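Local atomic coordinates of putative trimethylamine methyltransferase (Rhizobium meliloti, PDB entry 4YYC), a protein that probably acts as a methyltransferase of the trimethylamine methyltransferase family. Residues G142-R153 / E397-E405. Sequence-based numbering, arbitrary orientation.
Sequences GPPFVRDLDGNR and EGGLVSSYE
Arg-153 reaches over its neighbouring strand, 145-147, to grip Glu-397 side-on: NE bonds to OE1 (2.9 Å) and NH2 to OE2 (2.8 Å). Both carboxylate oxygens use their syn lone pairs, and the two flat groups lie only 8° from coplanar. With CG anti to the backbone N (chi1 -173°) and the chain extended to NE, the guanidinium comes to lie against the Phe-145 ring, NH1 standing 3.7 Å above its centre. Phe-470 of the second subunit adds a cation-pi contact and packs on Arg-147 and Glu-397 as well. Shortening Arg-153 to an alanine is likely to leave Glu-397 without either of these N-H partners and the Phe-145 ring without the guanidinium over that face.

Beneath this, strands 145-147 and 401-403 run parallel in a mixed four-stranded sheet. Phe-145 N donates to Leu-400 O, Ser-402 N to Phe-145 O (3.0 Å) and Arg-147 N to Ser-402 O. Val-401 shares a face with Phe-145 and Arg-147, setting CG2 3.9 Å from Phe-145 CB. Past the strands, Leu-149 CD2 packs 3.6 Å from Tyr-404 CB, at the start of helix 404-420; the Tyr-404 hydroxyl bonds to Asp-160.

A water donates to Glu-397 OE1 (2.7 Å from the water oxygen) and accepts from Arg-147 NH2. The buried carboxylate thus holds one arginine directly and a second through a water, which would favour its ionised form.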
ATOM      1  N   GLY A 142      -8.039  18.714  12.308  1.00 13.20           N
ATOM      2  CA  GLY A 142      -8.901  18.485  13.464  1.00 13.29           C
ATOM      3  C   GLY A 142      -8.332  18.190  14.840  1.00 13.71           C
ATOM      4  O   GLY A 142      -8.996  18.495  15.818  1.00 14.24           O
ATOM      5  N   PRO A 143      -7.114  17.591  14.972  1.00 13.23           N
ATOM      6  CA  PRO A 143      -6.781  17.130  16.328  1.00 13.65           C
ATOM      7  C   PRO A 143      -6.681  18.220  17.405  1.00 14.03           C
ATOM      8  O   PRO A 143      -6.054  19.249  17.215  1.00 14.43           O
ATOM      9  CB  PRO A 143      -5.399  16.498  16.128  1.00 13.46           C
ATOM     10  CG  PRO A 143      -5.494  15.940  14.757  1.00 13.22           C
ATOM     11  CD  PRO A 143      -6.226  16.976  13.975  1.00 13.47           C
ATOM     12  N   PRO A 144      -7.197  17.933  18.599  1.00 14.48           N
ATOM     13  CA  PRO A 144      -7.026  18.861  19.710  1.00 15.12           C
ATOM     14  C   PRO A 144      -5.757  18.638  20.500  1.00 14.85           C
ATOM     15  O   PRO A 144      -5.398  19.473  21.316  1.00 15.26           O
ATOM     16  CB  PRO A 144      -8.246  18.571  20.580  1.00 15.55           C
ATOM     17  CG  PRO A 144      -8.613  17.184  20.297  1.00 15.86           C
ATOM     18  CD  PRO A 144      -8.293  16.980  18.848  1.00 14.92           C
ATOM     19  N   PHE A 145      -5.110  17.495  20.273  1.00 14.77           N
ATOM     20  CA  PHE A 145      -3.847  17.178  20.926  1.00 15.24           C
ATOM     21  C   PHE A 145      -2.716  17.145  19.935  1.00 14.64           C
ATOM     22  O   PHE A 145      -2.905  16.869  18.750  1.00 14.00           O
ATOM     23  CB  PHE A 145      -3.899  15.793  21.605  1.00 15.96           C
ATOM     24  CG  PHE A 145      -4.900  15.688  22.721  1.00 17.54           C
ATOM     25  CD1 PHE A 145      -4.600  16.168  23.993  1.00 19.16           C
ATOM     26  CD2 PHE A 145      -6.145  15.151  22.481  1.00 18.25           C
ATOM     27  CE1 PHE A 145      -5.551  16.054  25.019  1.00 20.54           C
ATOM     28  CE2 PHE A 145      -7.093  15.046  23.493  1.00 19.97           C
ATOM     29  CZ  PHE A 145      -6.790  15.504  24.751  1.00 20.35           C
ATOM     30  N   VAL A 146      -1.518  17.408  20.447  1.00 14.67           N
ATOM     31  CA  VAL A 146      -0.290  17.113  19.710  1.00 14.95           C
ATOM     32  C   VAL A 146       0.537  16.085  20.445  1.00 15.33           C
ATOM     33  O   VAL A 146       0.406  15.930  21.680  1.00 15.06           O
ATOM     34  CB  VAL A 146       0.587  18.360  19.428  1.00 15.54           C
ATOM     35  CG1 VAL A 146      -0.191  19.323  18.544  1.00 15.59           C
ATOM     36  CG2 VAL A 146       1.050  19.028  20.719  1.00 16.18           C
ATOM     37  N   ARG A 147       1.384  15.380  19.690  1.00 15.33           N
ATOM     38  CA  ARG A 147       2.534  14.726  20.265  1.00 16.37           C
ATOM     39  C   ARG A 147       3.726  15.559  19.919  1.00 16.26           C
ATOM     40  O   ARG A 147       4.074  15.639  18.729  1.00 15.64           O
ATOM     41  CB  ARG A 147       2.690  13.330  19.690  1.00 17.11           C
ATOM     42  CG  ARG A 147       1.948  12.336  20.461  1.00 18.64           C
ATOM     43  CD  ARG A 147       2.688  11.833  21.697  1.00 20.55           C
ATOM     44  NE  ARG A 147       1.959  10.722  22.202  1.00 21.87           N
ATOM     45  CZ  ARG A 147       2.212  10.103  23.325  1.00 22.09           C
ATOM     46  NH1 ARG A 147       3.182  10.505  24.146  1.00 22.53           N
ATOM     47  NH2 ARG A 147       1.449   9.092  23.646  1.00 22.94           N
ATOM     48  N   ASP A 148       4.271  16.252  20.920  1.00 16.47           N
ATOM     49  CA  ASP A 148       5.276  17.278  20.641  1.00 17.40           C
ATOM     50  C   ASP A 148       6.656  16.646  20.415  1.00 17.81           C
ATOM     51  O   ASP A 148       6.814  15.443  20.523  1.00 17.28           O
ATOM     52  CB  ASP A 148       5.248  18.414  21.650  1.00 17.99           C
ATOM     53  CG  ASP A 148       5.766  18.048  23.029  1.00 18.86           C
ATOM     54  OD1 ASP A 148       6.484  17.050  23.177  1.00 18.87           O
ATOM     55  OD2 ASP A 148       5.401  18.813  23.983  1.00 19.39           O
ATOM     56  N   LEU A 149       7.639  17.490  20.103  1.00 18.74           N
ATOM     57  CA  LEU A 149       8.974  17.007  19.799  1.00 20.46           C
ATOM     58  C   LEU A 149       9.711  16.514  21.035  1.00 20.86           C
ATOM     59  O   LEU A 149      10.769  15.906  20.914  1.00 20.95           O
ATOM     60  CB  LEU A 149       9.756  18.079  19.032  1.00 21.76           C
ATOM     61  CG  LEU A 149       9.342  18.237  17.550  1.00 23.34           C
ATOM     62  CD1 LEU A 149       9.969  19.443  16.925  1.00 25.08           C
ATOM     63  CD2 LEU A 149       9.672  17.049  16.691  1.00 23.45           C
ATOM     64  N   ASP A 150       9.159  16.777  22.219  1.00 21.65           N
ATOM     65  CA  ASP A 150       9.726  16.219  23.464  1.00 23.64           C
ATOM     66  C   ASP A 150       9.005  14.961  23.938  1.00 24.38           C
ATOM     67  O   ASP A 150       9.281  14.480  25.051  1.00 26.46           O
ATOM     68  CB  ASP A 150       9.717  17.287  24.558  1.00 24.94           C
ATOM     69  CG  ASP A 150      10.630  18.431  24.230  1.00 26.69           C
ATOM     70  OD1 ASP A 150      11.764  18.191  23.790  1.00 28.26           O
ATOM     71  OD2 ASP A 150      10.209  19.574  24.358  1.00 30.06           O
ATOM     72  N   GLY A 151       8.082  14.463  23.132  1.00 24.00           N
ATOM     73  CA  GLY A 151       7.316  13.248  23.414  1.00 24.97           C
ATOM     74  C   GLY A 151       6.055  13.413  24.272  1.00 24.85           C
ATOM     75  O   GLY A 151       5.444  12.408  24.684  1.00 26.67           O
ATOM     76  N   ASN A 152       5.636  14.642  24.527  1.00 22.31           N
ATOM     77  CA  ASN A 152       4.493  14.849  25.380  1.00 22.17           C
ATOM     78  C   ASN A 152       3.217  14.839  24.548  1.00 20.09           C
ATOM     79  O   ASN A 152       3.154  15.473  23.469  1.00 19.36           O
ATOM     80  CB  ASN A 152       4.560  16.201  26.057  1.00 23.86           C
ATOM     81  CG  ASN A 152       5.820  16.403  26.880  1.00 26.71           C
ATOM     82  OD1 ASN A 152       6.617  17.333  26.632  1.00 30.88           O
ATOM     83  ND2 ASN A 152       6.015  15.555  27.836  1.00 26.99           N
ATOM     84  N   ARG A 153       2.211  14.125  25.037  1.00 18.58           N
ATOM     85  CA  ARG A 153       0.859  14.246  24.494  1.00 17.42           C
ATOM     86  C   ARG A 153       0.175  15.340  25.292  1.00 17.40           C
ATOM     87  O   ARG A 153      -0.020  15.183  26.503  1.00 18.27           O
ATOM     88  CB  ARG A 153       0.089  12.947  24.624  1.00 17.46           C
ATOM     89  CG  ARG A 153      -1.262  12.895  23.956  1.00 17.26           C
ATOM     90  CD  ARG A 153      -1.950  11.579  24.213  1.00 17.80           C
ATOM     91  NE  ARG A 153      -3.281  11.451  23.669  1.00 17.71           N
ATOM     92  CZ  ARG A 153      -4.399  11.864  24.251  1.00 18.74           C
ATOM     93  NH1 ARG A 153      -4.366  12.527  25.413  1.00 19.58           N
ATOM     94  NH2 ARG A 153      -5.553  11.605  23.688  1.00 19.96           N
ATOM     95  N   GLU A 397      -3.626   8.427  16.299  1.00 14.04           N
ATOM     96  CA  GLU A 397      -4.553   8.182  17.365  1.00 14.73           C
ATOM     97  C   GLU A 397      -5.976   8.466  16.901  1.00 14.59           C
ATOM     98  O   GLU A 397      -6.768   9.106  17.584  1.00 14.96           O
ATOM     99  CB  GLU A 397      -4.155   8.976  18.643  1.00 15.45           C
ATOM    100  CG  GLU A 397      -4.750   8.390  19.889  1.00 16.45           C
ATOM    101  CD  GLU A 397      -4.539   9.274  21.087  1.00 16.85           C
ATOM    102  OE1 GLU A 397      -3.360   9.524  21.480  1.00 17.95           O
ATOM    103  OE2 GLU A 397      -5.536   9.779  21.624  1.00 18.18           O
ATOM    104  N   GLY A 398      -6.320   8.000  15.706  1.00 13.91           N
ATOM    105  CA  GLY A 398      -7.672   8.067  15.256  1.00 14.41           C
ATOM    106  C   GLY A 398      -8.184   9.465  15.022  1.00 14.76           C
ATOM    107  O   GLY A 398      -9.419   9.688  14.978  1.00 16.10           O
ATOM    108  N   GLY A 399      -7.279  10.419  14.833  1.00 14.22           N
ATOM    109  CA  GLY A 399      -7.678  11.791  14.578  1.00 14.50           C
ATOM    110  C   GLY A 399      -7.604  12.691  15.781  1.00 14.28           C
ATOM    111  O   GLY A 399      -7.887  13.870  15.663  1.00 15.02           O
ATOM    112  N   LEU A 400      -7.243  12.163  16.949  1.00 14.36           N
ATOM    113  CA  LEU A 400      -7.128  12.983  18.150  1.00 14.86           C
ATOM    114  C   LEU A 400      -5.817  13.674  18.273  1.00 14.01           C
ATOM    115  O   LEU A 400      -5.696  14.627  19.054  1.00 14.04           O
ATOM    116  CB  LEU A 400      -7.371  12.145  19.417  1.00 16.12           C
ATOM    117  CG  LEU A 400      -8.787  11.747  19.706  1.00 18.07           C
ATOM    118  CD1 LEU A 400      -8.852  10.795  20.880  1.00 19.05           C
ATOM    119  CD2 LEU A 400      -9.639  12.976  19.989  1.00 19.56           C
ATOM    120  N   VAL A 401      -4.805  13.195  17.530  1.00 13.19           N
ATOM    121  CA  VAL A 401      -3.456  13.737  17.643  1.00 13.07           C
ATOM    122  C   VAL A 401      -2.865  14.170  16.312  1.00 12.99           C
ATOM    123  O   VAL A 401      -2.959  13.428  15.335  1.00 13.39           O
ATOM    124  CB  VAL A 401      -2.537  12.671  18.292  1.00 12.94           C
ATOM    125  CG1 VAL A 401      -1.072  13.041  18.212  1.00 12.96           C
ATOM    126  CG2 VAL A 401      -2.959  12.465  19.748  1.00 13.28           C
ATOM    127  N   SER A 402      -2.237  15.355  16.305  1.00 13.01           N
ATOM    128  CA  SER A 402      -1.310  15.808  15.245  1.00 13.34           C
ATOM    129  C   SER A 402       0.078  15.554  15.768  1.00 13.39           C
ATOM    130  O   SER A 402       0.459  16.086  16.824  1.00 13.86           O
ATOM    131  CB  SER A 402      -1.486  17.291  14.901  1.00 14.07           C
ATOM    132  OG  SER A 402      -2.767  17.455  14.297  1.00 14.08           O
ATOM    133  N   SER A 403       0.812  14.651  15.111  1.00 13.30           N
ATOM    134  CA  SER A 403       2.162  14.237  15.564  1.00 13.71           C
ATOM    135  C   SER A 403       3.254  14.809  14.691  1.00 13.72           C
ATOM    136  O   SER A 403       3.226  14.632  13.491  1.00 13.29           O
ATOM    137  CB  SER A 403       2.240  12.729  15.570  1.00 13.86           C
ATOM    138  OG  SER A 403       3.580  12.275  15.664  1.00 14.49           O
ATOM    139  N   TYR A 404       4.228  15.500  15.287  1.00 14.12           N
ATOM    140  CA  TYR A 404       5.319  16.041  14.513  1.00 14.66           C
ATOM    141  C   TYR A 404       6.098  14.890  13.847  1.00 14.17           C
ATOM    142  O   TYR A 404       6.442  14.981  12.665  1.00 14.16           O
ATOM    143  CB  TYR A 404       6.269  16.820  15.422  1.00 15.78           C
ATOM    144  CG  TYR A 404       5.754  18.172  15.899  1.00 16.98           C
ATOM    145  CD1 TYR A 404       4.932  18.299  16.980  1.00 17.71           C
ATOM    146  CD2 TYR A 404       6.197  19.309  15.316  1.00 18.89           C
ATOM    147  CE1 TYR A 404       4.498  19.531  17.440  1.00 18.50           C
ATOM    148  CE2 TYR A 404       5.828  20.561  15.803  1.00 19.68           C
ATOM    149  CZ  TYR A 404       4.935  20.651  16.843  1.00 19.01           C
ATOM    150  OH  TYR A 404       4.520  21.905  17.302  1.00 19.25           O
ATOM    151  N   GLU A 405       6.405  13.855  14.600  1.00 14.14           N
ATOM    152  CA  GLU A 405       7.217  12.783  14.046  1.00 14.29           C
ATOM    153  C   GLU A 405       6.448  12.082  12.919  1.00 14.15           C
ATOM    154  O   GLU A 405       7.013  11.775  11.846  1.00 14.24           O
ATOM    155  CB  GLU A 405       7.649  11.767  15.131  1.00 14.95           C
ATOM    156  CG  GLU A 405       8.722  12.362  16.043  1.00 16.22           C
ATOM    157  CD  GLU A 405       9.006  11.520  17.266  1.00 17.70           C
ATOM    158  OE1 GLU A 405       8.392  10.465  17.427  1.00 19.28           O
ATOM    159  OE2 GLU A 405       9.852  11.940  18.117  1.00 19.66           O
TER
HETATM  160  O   HOH W   1       6.102  13.939  17.577  1.00 17.25           O
HETATM  161  O   HOH W   2      -0.650   9.310  21.508  1.00 18.92           O
HETATM  162  O   HOH W   3       8.593  13.293  20.246  1.00 36.20           O